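Local coordinates for protein CRISPR-associated endoribonuclease Cas6 1 (PDB 5YI6) that probably cleaves CRISPR transcripts as a Cas6-family endoribonuclease, helping to produce the crRNAs of antiviral defence, at residues A[44-47]-A[48-51]; A[92-95]-A[96-100]; A[218-221]-A[222-226]. All coordinates share one frame; numbering follows the deposited sequence.

Contact 1. Residues A[44-47]-A[48-51]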
# COMPACT_ATOMS: atom_id res chain seq x y z
N LYS A 44 5.30 -19.19 12.86
CA LYS A 44 4.69 -19.05 14.18
C LYS A 44 4.09 -17.66 14.35
O LYS A 44 2.94 -17.51 14.81
CB LYS A 44 5.72 -19.35 15.26
CG LYS A 44 7.05 -19.94 14.73
CD LYS A 44 8.06 -20.11 15.87
CE LYS A 44 9.42 -20.60 15.41
NZ LYS A 44 10.42 -19.47 15.36
N ARG A 45 4.83 -16.63 13.92
CA ARG A 45 4.44 -15.24 14.13
C ARG A 45 3.17 -14.87 13.39
O ARG A 45 2.40 -14.04 13.88
CB ARG A 45 5.58 -14.30 13.71
CG ARG A 45 6.81 -14.40 14.62
CD ARG A 45 7.91 -13.48 14.14
NE ARG A 45 8.99 -13.36 15.15
CZ ARG A 45 10.25 -13.69 14.92
NH1 ARG A 45 10.60 -14.14 13.72
NH2 ARG A 45 11.16 -13.52 15.88
N LEU A 46 2.96 -15.43 12.19
CA LEU A 46 1.88 -14.99 11.33
C LEU A 46 0.79 -16.06 11.18
O LEU A 46 -0.05 -15.95 10.29
CB LEU A 46 2.43 -14.53 9.97
CG LEU A 46 3.37 -13.32 10.10
CD1 LEU A 46 3.96 -12.97 8.74
CD2 LEU A 46 2.63 -12.10 10.68
N HIS A 47 0.78 -17.05 12.07
CA HIS A 47 -0.20 -18.13 11.98
C HIS A 47 -1.62 -17.60 11.95
O HIS A 47 -2.47 -18.11 11.22
CB HIS A 47 0.01 -19.07 13.17
CG HIS A 47 -0.93 -20.24 13.19
ND1 HIS A 47 -0.83 -21.29 12.30
CD2 HIS A 47 -1.99 -20.52 13.99
CE1 HIS A 47 -1.79 -22.16 12.55
NE2 HIS A 47 -2.51 -21.72 13.56
N ASN A 48 -1.90 -16.55 12.72
CA ASN A 48 -3.25 -15.98 12.80
C ASN A 48 -3.54 -14.92 11.76
O ASN A 48 -4.62 -14.31 11.80
CB ASN A 48 -3.49 -15.39 14.20
CG ASN A 48 -3.52 -16.44 15.27
OD1 ASN A 48 -3.91 -17.57 15.01
ND2 ASN A 48 -3.08 -16.08 16.46
N TYR A 49 -2.62 -14.67 10.82
CA TYR A 49 -2.77 -13.58 9.87
C TYR A 49 -2.72 -14.04 8.42
O TYR A 49 -2.47 -13.23 7.53
CB TYR A 49 -1.67 -12.52 10.12
CG TYR A 49 -1.78 -11.89 11.48
CD1 TYR A 49 -2.73 -10.89 11.73
CD2 TYR A 49 -0.98 -12.33 12.53
CE1 TYR A 49 -2.83 -10.32 12.99
CE2 TYR A 49 -1.09 -11.77 13.79
CZ TYR A 49 -2.02 -10.76 14.00
OH TYR A 49 -2.13 -10.21 15.25
N GLN A 50 -2.96 -15.33 8.15
CA GLN A 50 -2.84 -15.85 6.79
C GLN A 50 -3.93 -15.35 5.87
O GLN A 50 -3.76 -15.36 4.64
CB GLN A 50 -2.84 -17.39 6.83
CG GLN A 50 -1.64 -17.96 7.59
CD GLN A 50 -0.33 -17.55 6.92
OE1 GLN A 50 -0.02 -18.05 5.84
NE2 GLN A 50 0.41 -16.64 7.55
N LYS A 51 -5.06 -14.90 6.42
CA LYS A 51 -6.13 -14.32 5.63
C LYS A 51 -6.37 -12.86 5.99
O LYS A 51 -7.41 -12.30 5.67
CB LYS A 51 -7.42 -15.13 5.83
CG LYS A 51 -7.21 -16.58 5.40
CD LYS A 51 -8.48 -17.40 5.58
CE LYS A 51 -8.30 -18.84 5.09
NZ LYS A 51 -8.08 -18.93 3.62
O HOH W 1 -0.22 -15.22 14.51
O HOH W 2 -4.58 -17.14 9.66
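Leu46 O takes hydrogen bonds from both Tyr49 N and Gln50 NE2 in the loop after helix 40-43, where a type I beta turn spans Lys44 to His47. The Tyr49 N to Leu46 O bond is 2.9 Å long and nearly straight (162°). Gln50 NE2 approaches Leu46 O from the opposite face of the carbonyl, also at 2.9 Å, so the oxygen is gripped from two sides. A bend at chi2 (-61°) curls the Gln50 chain back so that NE2 meets Leu46 O, which lies close to the plane of the amide; NE2 has a second acceptor in Ile35 O. Two waters bridge the backbone: water 1 donates to Arg45 O and accepts from Asn48 N, while water 2 joins His47 O to Gln50 N. The apolar contact sets Leu46 CD2 against Tyr49 CD2 at 4.1 Å, the side chains crossing at about a right angle, and Leu46 continues onto Phe94 of helix 88-101. His47 is probably the proton donor of the active site; its CD2 lies 3.7 Å from Asn48 OD1, the ring and amide planes 58° apart.

Contact 2. Residues A[92-95]-A[96-100]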
# COMPACT_ATOMS: atom_id res chain seq x y z
N GLU A 92 4.16 -5.69 13.97
CA GLU A 92 5.31 -6.08 14.81
C GLU A 92 5.76 -7.50 14.48
O GLU A 92 6.96 -7.77 14.37
CB GLU A 92 4.95 -5.96 16.29
CG GLU A 92 4.68 -4.53 16.78
CD GLU A 92 5.94 -3.75 17.12
OE1 GLU A 92 7.06 -4.17 16.72
OE2 GLU A 92 5.79 -2.68 17.76
N ASN A 93 4.80 -8.44 14.35
CA ASN A 93 5.16 -9.82 14.04
C ASN A 93 5.81 -9.93 12.67
O ASN A 93 6.80 -10.66 12.50
CB ASN A 93 3.91 -10.71 14.09
CG ASN A 93 3.50 -11.05 15.51
OD1 ASN A 93 4.02 -10.51 16.47
ND2 ASN A 93 2.51 -11.91 15.64
N PHE A 94 5.24 -9.25 11.67
CA PHE A 94 5.80 -9.32 10.31
C PHE A 94 7.20 -8.71 10.28
O PHE A 94 8.12 -9.29 9.68
CB PHE A 94 4.83 -8.61 9.34
CG PHE A 94 5.15 -8.80 7.89
CD1 PHE A 94 5.94 -9.86 7.45
CD2 PHE A 94 4.61 -7.92 6.94
CE1 PHE A 94 6.19 -10.04 6.08
CE2 PHE A 94 4.89 -8.07 5.58
CZ PHE A 94 5.68 -9.15 5.16
N VAL A 95 7.40 -7.57 10.94
CA VAL A 95 8.73 -6.95 10.99
C VAL A 95 9.73 -7.88 11.66
O VAL A 95 10.86 -8.04 11.17
CB VAL A 95 8.66 -5.59 11.73
CG1 VAL A 95 10.07 -5.10 12.20
CG2 VAL A 95 8.02 -4.52 10.86
N ALA A 96 9.37 -8.51 12.78
CA ALA A 96 10.31 -9.43 13.42
C ALA A 96 10.72 -10.56 12.48
O ALA A 96 11.89 -10.97 12.44
CB ALA A 96 9.71 -10.00 14.71
N GLY A 97 9.74 -11.09 11.72
CA GLY A 97 10.06 -12.14 10.76
C GLY A 97 10.96 -11.63 9.63
O GLY A 97 11.92 -12.30 9.24
N LEU A 98 10.64 -10.46 9.08
CA LEU A 98 11.45 -9.89 8.00
C LEU A 98 12.89 -9.64 8.47
O LEU A 98 13.85 -9.84 7.71
CB LEU A 98 10.83 -8.56 7.53
CG LEU A 98 9.52 -8.70 6.72
CD1 LEU A 98 8.74 -7.37 6.71
CD2 LEU A 98 9.86 -9.15 5.28
N LEU A 99 13.04 -9.13 9.68
CA LEU A 99 14.40 -8.85 10.19
C LEU A 99 15.17 -10.14 10.45
O LEU A 99 16.37 -10.20 10.16
CB LEU A 99 14.34 -8.00 11.46
CG LEU A 99 13.95 -6.55 11.17
CD1 LEU A 99 13.67 -5.81 12.46
CD2 LEU A 99 15.02 -5.83 10.33
N GLU A 100 14.50 -11.18 10.96
CA GLU A 100 15.18 -12.46 11.18
C GLU A 100 15.58 -13.12 9.86
O GLU A 100 16.69 -13.64 9.71
CB GLU A 100 14.29 -13.40 12.01
CG GLU A 100 14.92 -14.80 12.19
CD GLU A 100 14.07 -15.77 13.01
OE1 GLU A 100 13.11 -15.36 13.68
OE2 GLU A 100 14.38 -16.97 12.96
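Phe94 and Leu98, one turn apart, meet by a CH-pi contact: Leu98 CD1 sits over the middle of the ring, 3.7 Å from its centroid. Leu98 CG lies nearer the rim, 3.6 Å from Phe94 CE1, while CD2 approaches the same side of the ring through CE1 and CZ. With CG anti to the backbone N (chi1 -170°), the Phe94 ring stands out from the helix and turns one face to Leu98. A second pair, Val95 and Leu99, runs side by side with both chains pointing the same way, and Val95 CG1 touches Leu99 CD1 at 3.7 Å. Behind these side chains is the regular backbone of helix 88-101, the second main helix of the N-terminal ferredoxin-like (RRM-like) fold of Cas6 proteins, lying between strands 78-85 and 109-118 in the chain; its i to i+4 hydrogen bonds fix the spacing of both pairs: Leu98 N donates to Phe94 O at 2.8 Å, and Leu99 N to Val95 O at 2.9 Å. Ala96 N and Gly97 N bond in the same way to Glu92 O and Asn93 O. Farther out, this helix packs on the antiparallel sheet of the N-terminal half, with Val95 on Ile7 and Leu98 on Leu9 of strand 5-12. Phe94 turns instead to the helical layer, where Ile31 and Ile35 of helix 23-35 pack against it and Tyr42 of helix 40-43 touches both Phe94 and Leu98.

Contact 3. Residues A[218-221]-A[222-226]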
# COMPACT_ATOMS: atom_id res chain seq x y z
N ILE A 218 -10.08 9.25 9.02
CA ILE A 218 -8.95 9.52 8.11
C ILE A 218 -7.73 8.71 8.53
O ILE A 218 -7.02 8.15 7.68
CB ILE A 218 -8.66 11.04 8.08
CG1 ILE A 218 -9.88 11.78 7.50
CG2 ILE A 218 -7.39 11.32 7.25
CD1 ILE A 218 -9.79 13.32 7.67
N LYS A 219 -7.48 8.62 9.84
CA LYS A 219 -6.36 7.87 10.39
C LYS A 219 -6.46 6.39 10.03
O LYS A 219 -5.45 5.73 9.76
CB LYS A 219 -6.33 8.05 11.90
CG LYS A 219 -5.39 7.15 12.64
CD LYS A 219 -5.39 7.44 14.14
CE LYS A 219 -4.39 6.53 14.86
NZ LYS A 219 -4.72 5.08 14.74
N PHE A 220 -7.69 5.85 10.04
CA PHE A 220 -7.86 4.48 9.57
C PHE A 220 -7.49 4.34 8.10
O PHE A 220 -6.82 3.38 7.72
CB PHE A 220 -9.31 4.02 9.81
CG PHE A 220 -9.59 2.64 9.30
CD1 PHE A 220 -9.14 1.53 10.01
CD2 PHE A 220 -10.34 2.46 8.11
CE1 PHE A 220 -9.42 0.21 9.54
CE2 PHE A 220 -10.62 1.15 7.62
CZ PHE A 220 -10.17 0.04 8.35
N GLY A 221 -7.92 5.27 7.24
CA GLY A 221 -7.46 5.20 5.84
C GLY A 221 -5.95 5.36 5.72
O GLY A 221 -5.30 4.73 4.88
N TYR A 222 -5.36 6.19 6.58
CA TYR A 222 -3.92 6.41 6.56
C TYR A 222 -3.16 5.12 6.85
O TYR A 222 -2.13 4.84 6.24
CB TYR A 222 -3.57 7.50 7.56
CG TYR A 222 -2.18 8.07 7.34
CD1 TYR A 222 -1.98 9.04 6.36
CD2 TYR A 222 -1.11 7.63 8.10
CE1 TYR A 222 -0.67 9.59 6.14
CE2 TYR A 222 0.19 8.17 7.91
CZ TYR A 222 0.39 9.13 6.91
OH TYR A 222 1.64 9.67 6.70
N GLU A 223 -3.64 4.31 7.80
CA GLU A 223 -2.87 3.10 8.12
C GLU A 223 -3.37 1.83 7.41
O GLU A 223 -2.59 0.90 7.22
CB GLU A 223 -2.75 2.93 9.63
CG GLU A 223 -1.99 4.15 10.31
CD GLU A 223 -0.50 4.49 9.80
OE1 GLU A 223 -0.10 4.22 8.65
OE2 GLU A 223 0.28 5.08 10.58
N CYS A 224 -4.61 1.78 6.99
CA CYS A 224 -5.13 0.61 6.28
C CYS A 224 -4.97 0.74 4.77
O CYS A 224 -4.88 -0.28 4.07
CB CYS A 224 -6.62 0.42 6.59
SG CYS A 224 -7.30 -1.18 5.97
N GLY A 225 -4.91 1.96 4.27
CA GLY A 225 -4.93 2.25 2.85
C GLY A 225 -6.31 2.72 2.42
O GLY A 225 -7.33 2.43 3.06
N PHE A 226 -6.34 3.49 1.33
CA PHE A 226 -7.56 3.92 0.67
C PHE A 226 -7.87 2.96 -0.47
O PHE A 226 -6.99 2.31 -1.03
CB PHE A 226 -7.41 5.38 0.15
CG PHE A 226 -7.45 6.41 1.24
CD1 PHE A 226 -8.67 7.04 1.56
CD2 PHE A 226 -6.32 6.71 1.99
CE1 PHE A 226 -8.74 7.97 2.57
CE2 PHE A 226 -6.36 7.64 3.02
CZ PHE A 226 -7.58 8.28 3.34
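Phe226 folds back from the end of helix 215-224 to lay its ring on Gly221. From CB the chain passes to CG, which stands anti to the carbonyl carbon (chi1 -73°), and the ring is thereby carried back to the helix. CD2 comes within 3.6 Å of Gly221 O, CE2 lies 3.6 Å from Gly221 C, and CZ at the tip is 4.0 Å from Gly221 CA. That CA stands over one face of the ring, offset toward the rim, in a CH-pi contact. Gly221 has no side chain, and the Phe226 ring fills the place where one would be. Gly225 N donates to Gly221 O at 2.9 Å, a bond bent at its hydrogen (137°), and Gly225 then leaves the helix with positive phi. Gly225 and Phe226 begin the glycine-rich sequence motif near the C-terminus that is characteristic of RAMP proteins such as Cas6.

On another side of the helix, Cys224 meets Phe220. Its CB lies over one face of the Phe220 ring, 4.1 Å from the centroid and displaced toward the rim, while SG goes on to touch Phe220 CZ at 3.9 Å in an oblique sulfur-aromatic contact. The backbones of the same two residues are joined by Cys224 N donating to Phe220 O at 2.8 Å. Beyond the helix, Phe220 meets Tyr170 of helix 158-174 edge-to-face, and Phe226 meets Phe209 of strand 201-213 in the same manner. The polar ends of two buried side chains are held outside the helix: Glu223 OE1 forms a salt bridge with Arg6, and Tyr222 OH is hydrogen-bonded to Asn239 N.

Contacts 1 and 2 adjoin, with centres 12 Å apart. Arg45 O probably accepts a hydrogen bond from Asn93 ND2 at 2.8 Å, and a salt bridge of 2.8 Å joins Arg45 NH1 to Glu100 OE1, so helix 88-101 backs the loop that carries His47. The side chain of Gln50 is about 7 Å from that of Tyr32, the probable proton acceptor. Contact 3 belongs to the C-terminal half, its centre 22 Å from each of the others and its nearest atoms about 11 Å away. Even so, Cys224 lies about 8 Å, side chain to side chain, from Lys53, the probable transition-state stabiliser, while Ile218 is about 4 Å from a bound phosphate, probably from the crystallisation liquor.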